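Local coordinates for protein 5-ketofructose reductase (Gluconobacter sp., PDB 7COK) that reduces 5-ketofructose, probably with a nicotinamide cofactor held in its Rossmann-type domain, as a distinct class within the shikimate dehydrogenase family, at residues 130-142 against 158-170. Numbering follows the deposited sequence.
Sequences LGAGGAARAIAVE and ASKAETIAALIND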
loop_
_atom_site.group_PDB
_atom_site.type_symbol
_atom_site.label_atom_id
_atom_site.label_comp_id
_atom_site.label_asym_id
_atom_site.label_seq_id
_atom_site.Cartn_x
_atom_site.Cartn_y
_atom_site.Cartn_z
ATOM N N LEU A 130 -11.159 23.745 -26.609
ATOM C CA LEU A 130 -11.199 24.965 -25.803
ATOM C C LEU A 130 -10.257 24.828 -24.630
ATOM O O LEU A 130 -10.493 24.017 -23.730
ATOM C CB LEU A 130 -12.616 25.286 -25.288
ATOM C CG LEU A 130 -13.720 25.182 -26.319
ATOM C CD1 LEU A 130 -15.069 25.120 -25.614
ATOM C CD2 LEU A 130 -13.635 26.294 -27.368
ATOM N N GLY A 131 -9.246 25.693 -24.596
ATOM C CA GLY A 131 -8.247 25.712 -23.521
ATOM C C GLY A 131 -6.935 25.087 -23.951
ATOM O O GLY A 131 -6.920 24.259 -24.865
ATOM N N ALA A 132 -5.843 25.487 -23.297
ATOM C CA ALA A 132 -4.491 25.033 -23.639
ATOM C C ALA A 132 -3.661 24.375 -22.503
ATOM O O ALA A 132 -2.422 24.320 -22.582
ATOM C CB ALA A 132 -3.713 26.191 -24.263
ATOM N N GLY A 133 -4.326 23.910 -21.446
ATOM C CA GLY A 133 -3.654 23.235 -20.324
ATOM C C GLY A 133 -3.035 21.863 -20.585
ATOM O O GLY A 133 -2.795 21.453 -21.745
ATOM N N GLY A 134 -2.731 21.162 -19.492
ATOM C CA GLY A 134 -2.153 19.813 -19.571
ATOM C C GLY A 134 -3.089 18.848 -20.272
ATOM O O GLY A 134 -2.654 18.051 -21.143
ATOM N N ALA A 135 -4.370 18.936 -19.916
ATOM C CA ALA A 135 -5.436 18.118 -20.525
ATOM C C ALA A 135 -5.527 18.360 -22.031
ATOM O O ALA A 135 -5.529 17.426 -22.828
ATOM C CB ALA A 135 -6.765 18.399 -19.839
ATOM N N ALA A 136 -5.525 19.634 -22.423
ATOM C CA ALA A 136 -5.577 19.992 -23.836
ATOM C C ALA A 136 -4.393 19.441 -24.662
ATOM O O ALA A 136 -4.600 18.903 -25.766
ATOM C CB ALA A 136 -5.693 21.491 -24.010
ATOM N N ARG A 137 -3.181 19.594 -24.129
ATOM C CA ARG A 137 -1.974 19.058 -24.765
ATOM C C ARG A 137 -2.087 17.553 -25.001
ATOM O O ARG A 137 -1.834 17.087 -26.132
ATOM C CB ARG A 137 -0.718 19.453 -23.974
ATOM C CG ARG A 137 0.575 19.017 -24.605
ATOM C CD ARG A 137 1.718 19.354 -23.661
ATOM N NE ARG A 137 2.998 18.911 -24.211
ATOM C CZ ARG A 137 3.797 19.670 -24.963
ATOM N NH1 ARG A 137 3.471 20.931 -25.266
ATOM N NH2 ARG A 137 4.927 19.166 -25.434
ATOM N N ALA A 138 -2.442 16.792 -23.952
ATOM C CA ALA A 138 -2.553 15.334 -24.103
ATOM C C ALA A 138 -3.657 14.909 -25.060
ATOM O O ALA A 138 -3.453 13.999 -25.877
ATOM C CB ALA A 138 -2.707 14.668 -22.747
ATOM N N ILE A 139 -4.808 15.563 -24.960
ATOM C CA ILE A 139 -5.949 15.288 -25.838
ATOM C C ILE A 139 -5.563 15.567 -27.306
ATOM O O ILE A 139 -5.829 14.758 -28.176
ATOM C CB ILE A 139 -7.218 16.065 -25.410
ATOM C CG1 ILE A 139 -7.781 15.408 -24.155
ATOM C CG2 ILE A 139 -8.294 16.030 -26.495
ATOM C CD1 ILE A 139 -8.770 16.284 -23.408
ATOM N N ALA A 140 -4.907 16.700 -27.559
ATOM C CA ALA A 140 -4.458 17.041 -28.916
ATOM C C ALA A 140 -3.494 15.980 -29.478
ATOM O O ALA A 140 -3.663 15.511 -30.600
ATOM C CB ALA A 140 -3.845 18.429 -28.948
ATOM N N VAL A 141 -2.529 15.551 -28.658
ATOM C CA VAL A 141 -1.585 14.519 -29.111
ATOM C C VAL A 141 -2.309 13.220 -29.412
ATOM O O VAL A 141 -2.053 12.620 -30.451
ATOM C CB VAL A 141 -0.426 14.314 -28.118
ATOM C CG1 VAL A 141 0.426 13.079 -28.472
ATOM C CG2 VAL A 141 0.464 15.552 -28.120
ATOM N N GLU A 142 -3.169 12.759 -28.496
ATOM C CA GLU A 142 -3.842 11.476 -28.708
ATOM C C GLU A 142 -4.735 11.486 -29.957
ATOM O O GLU A 142 -4.779 10.523 -30.725
ATOM C CB GLU A 142 -4.639 11.037 -27.482
ATOM C CG GLU A 142 -3.813 10.757 -26.224
ATOM C CD GLU A 142 -2.818 9.605 -26.306
ATOM O OE1 GLU A 142 -2.781 8.841 -27.289
ATOM O OE2 GLU A 142 -2.043 9.438 -25.346
ATOM N N ALA A 158 -3.130 33.036 -26.638
ATOM C CA ALA A 158 -2.967 32.303 -27.898
ATOM C C ALA A 158 -1.595 31.667 -28.054
ATOM O O ALA A 158 -1.480 30.636 -28.715
ATOM C CB ALA A 158 -3.281 33.194 -29.093
ATOM N N SER A 159 -0.557 32.272 -27.465
ATOM C CA SER A 159 0.789 31.695 -27.517
ATOM C C SER A 159 0.867 30.309 -26.862
ATOM O O SER A 159 1.594 29.467 -27.347
ATOM C CB SER A 159 1.828 32.633 -26.906
ATOM O OG SER A 159 1.711 32.667 -25.507
ATOM N N LYS A 160 0.092 30.090 -25.802
ATOM C CA LYS A 160 -0.029 28.762 -25.162
ATOM C C LYS A 160 -0.740 27.766 -26.083
ATOM O O LYS A 160 -0.343 26.599 -26.160
ATOM C CB LYS A 160 -0.764 28.868 -23.822
ATOM C CG LYS A 160 -0.026 29.674 -22.757
ATOM C CD LYS A 160 0.741 28.792 -21.786
ATOM C CE LYS A 160 1.528 29.605 -20.761
ATOM N NZ LYS A 160 0.701 30.257 -19.706
ATOM N N ALA A 161 -1.775 28.221 -26.789
ATOM C CA ALA A 161 -2.386 27.386 -27.853
ATOM C C ALA A 161 -1.395 27.091 -28.981
ATOM O O ALA A 161 -1.332 25.950 -29.474
ATOM C CB ALA A 161 -3.653 28.044 -28.408
ATOM N N GLU A 162 -0.626 28.115 -29.384
ATOM C CA GLU A 162 0.360 27.981 -30.457
ATOM C C GLU A 162 1.421 26.942 -30.130
ATOM O O GLU A 162 1.885 26.262 -31.038
ATOM C CB GLU A 162 0.988 29.344 -30.833
ATOM C CG GLU A 162 1.940 29.341 -32.033
ATOM C CD GLU A 162 1.364 28.750 -33.313
ATOM O OE1 GLU A 162 0.138 28.803 -33.517
ATOM O OE2 GLU A 162 2.154 28.230 -34.132
ATOM N N THR A 163 1.755 26.791 -28.847
ATOM C CA THR A 163 2.703 25.758 -28.395
ATOM C C THR A 163 2.165 24.364 -28.735
ATOM O O THR A 163 2.872 23.539 -29.305
ATOM C CB THR A 163 3.029 25.878 -26.898
ATOM O OG1 THR A 163 3.687 27.132 -26.647
ATOM C CG2 THR A 163 3.964 24.734 -26.437
ATOM N N ILE A 164 0.887 24.141 -28.445
ATOM C CA ILE A 164 0.257 22.882 -28.784
ATOM C C ILE A 164 0.093 22.717 -30.317
ATOM O O ILE A 164 0.416 21.654 -30.872
ATOM C CB ILE A 164 -1.053 22.662 -27.985
ATOM C CG1 ILE A 164 -0.759 22.682 -26.470
ATOM C CG2 ILE A 164 -1.719 21.358 -28.421
ATOM C CD1 ILE A 164 -1.966 22.743 -25.548
ATOM N N ALA A 165 -0.376 23.755 -31.014
ATOM C CA ALA A 165 -0.463 23.689 -32.472
ATOM C C ALA A 165 0.873 23.307 -33.136
ATOM O O ALA A 165 0.878 22.436 -34.028
ATOM C CB ALA A 165 -1.013 24.983 -33.059
ATOM N N ALA A 166 1.966 23.917 -32.655
ATOM C CA ALA A 166 3.321 23.679 -33.169
ATOM C C ALA A 166 3.730 22.229 -32.916
ATOM O O ALA A 166 4.270 21.578 -33.796
ATOM C CB ALA A 166 4.321 24.638 -32.540
ATOM N N LEU A 167 3.416 21.716 -31.728
ATOM C CA LEU A 167 3.669 20.311 -31.405
ATOM C C LEU A 167 2.976 19.377 -32.397
ATOM O O LEU A 167 3.576 18.428 -32.883
ATOM C CB LEU A 167 3.220 19.996 -29.975
ATOM C CG LEU A 167 3.356 18.556 -29.459
ATOM C CD1 LEU A 167 4.805 18.121 -29.318
ATOM C CD2 LEU A 167 2.631 18.472 -28.118
ATOM N N ILE A 168 1.719 19.666 -32.703
ATOM C CA ILE A 168 0.947 18.837 -33.610
ATOM C C ILE A 168 1.539 18.855 -35.019
ATOM O O ILE A 168 1.794 17.801 -35.590
ATOM C CB ILE A 168 -0.567 19.194 -33.551
ATOM C CG1 ILE A 168 -1.154 18.987 -32.135
ATOM C CG2 ILE A 168 -1.352 18.456 -34.623
ATOM C CD1 ILE A 168 -0.849 17.655 -31.462
ATOM N N ASN A 169 1.819 20.045 -35.538
ATOM C CA ASN A 169 2.403 20.178 -36.879
ATOM C C ASN A 169 3.785 19.558 -37.000
ATOM O O ASN A 169 4.082 18.923 -38.008
ATOM C CB ASN A 169 2.470 21.649 -37.285
ATOM C CG ASN A 169 1.104 22.259 -37.489
ATOM O OD1 ASN A 169 0.231 21.648 -38.100
ATOM N ND2 ASN A 169 0.915 23.467 -36.978
ATOM N N ASP A 170 4.598 19.718 -35.960
ATOM C CA ASP A 170 6.002 19.280 -35.971
ATOM C C ASP A 170 6.192 17.797 -35.742
ATOM O O ASP A 170 7.166 17.208 -36.234
ATOM C CB ASP A 170 6.810 20.028 -34.925
ATOM C CG ASP A 170 6.904 21.512 -35.199
ATOM O OD1 ASP A 170 6.584 21.930 -36.331
ATOM O OD2 ASP A 170 7.309 22.250 -34.271
#
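Ala132 meets the first turns of helix 158-170, its CA 5.3 Å from that of Ala161, and from there helices 134-142 and 158-170 run nearly parallel, their axes coming to 10.1 Å at closest approach and crossing at -21°. No hydrogen bond joins them; the contact is mostly apolar, with the Arg137 guanidinium lying on Leu167. Ala132 CB rests on the backbone of the partner helix, 3.8 Å from Ala161 N. Ile164 fills the middle: its CD1 reaches the start of helix 134-142, 3.4 Å from Ala132 O and near Arg137 N, while its CG2 branch packs on Ala140 CB at 3.7 Å. One turn on, Ile168 CD1 lies against the Ala140 backbone, and Leu167 CD2 touches Val141 CG2 at 3.6 Å. Leu167 CD2 also sits over the centre of one face of the Arg137 guanidinium, 3.6 Å from CZ, with Thr163 CG2 near the plane at its edge. With CG anti to the backbone N (chi1 -176°) and the chain extended to NE, Arg137 passes Leu167 at about a right angle; its NE donates to the carbonyl of Ile89. Replacing Arg137 by alanine would strip the guanidinium from Leu167 CD2, and is likely to leave the Ile89 carbonyl without this donor. Gly131, Gly133 and Ala136 fit a Rossmann-type GxGxxA pattern, consistent with a dinucleotide-binding turn, and Gly133 is the N-cap of its helix. The two helices belong to successive beta-alpha units of the parallel sheet: Ala161 packs on strands 150-155 and 175-180, while Val141 and Ala138 lean on helix 84-89.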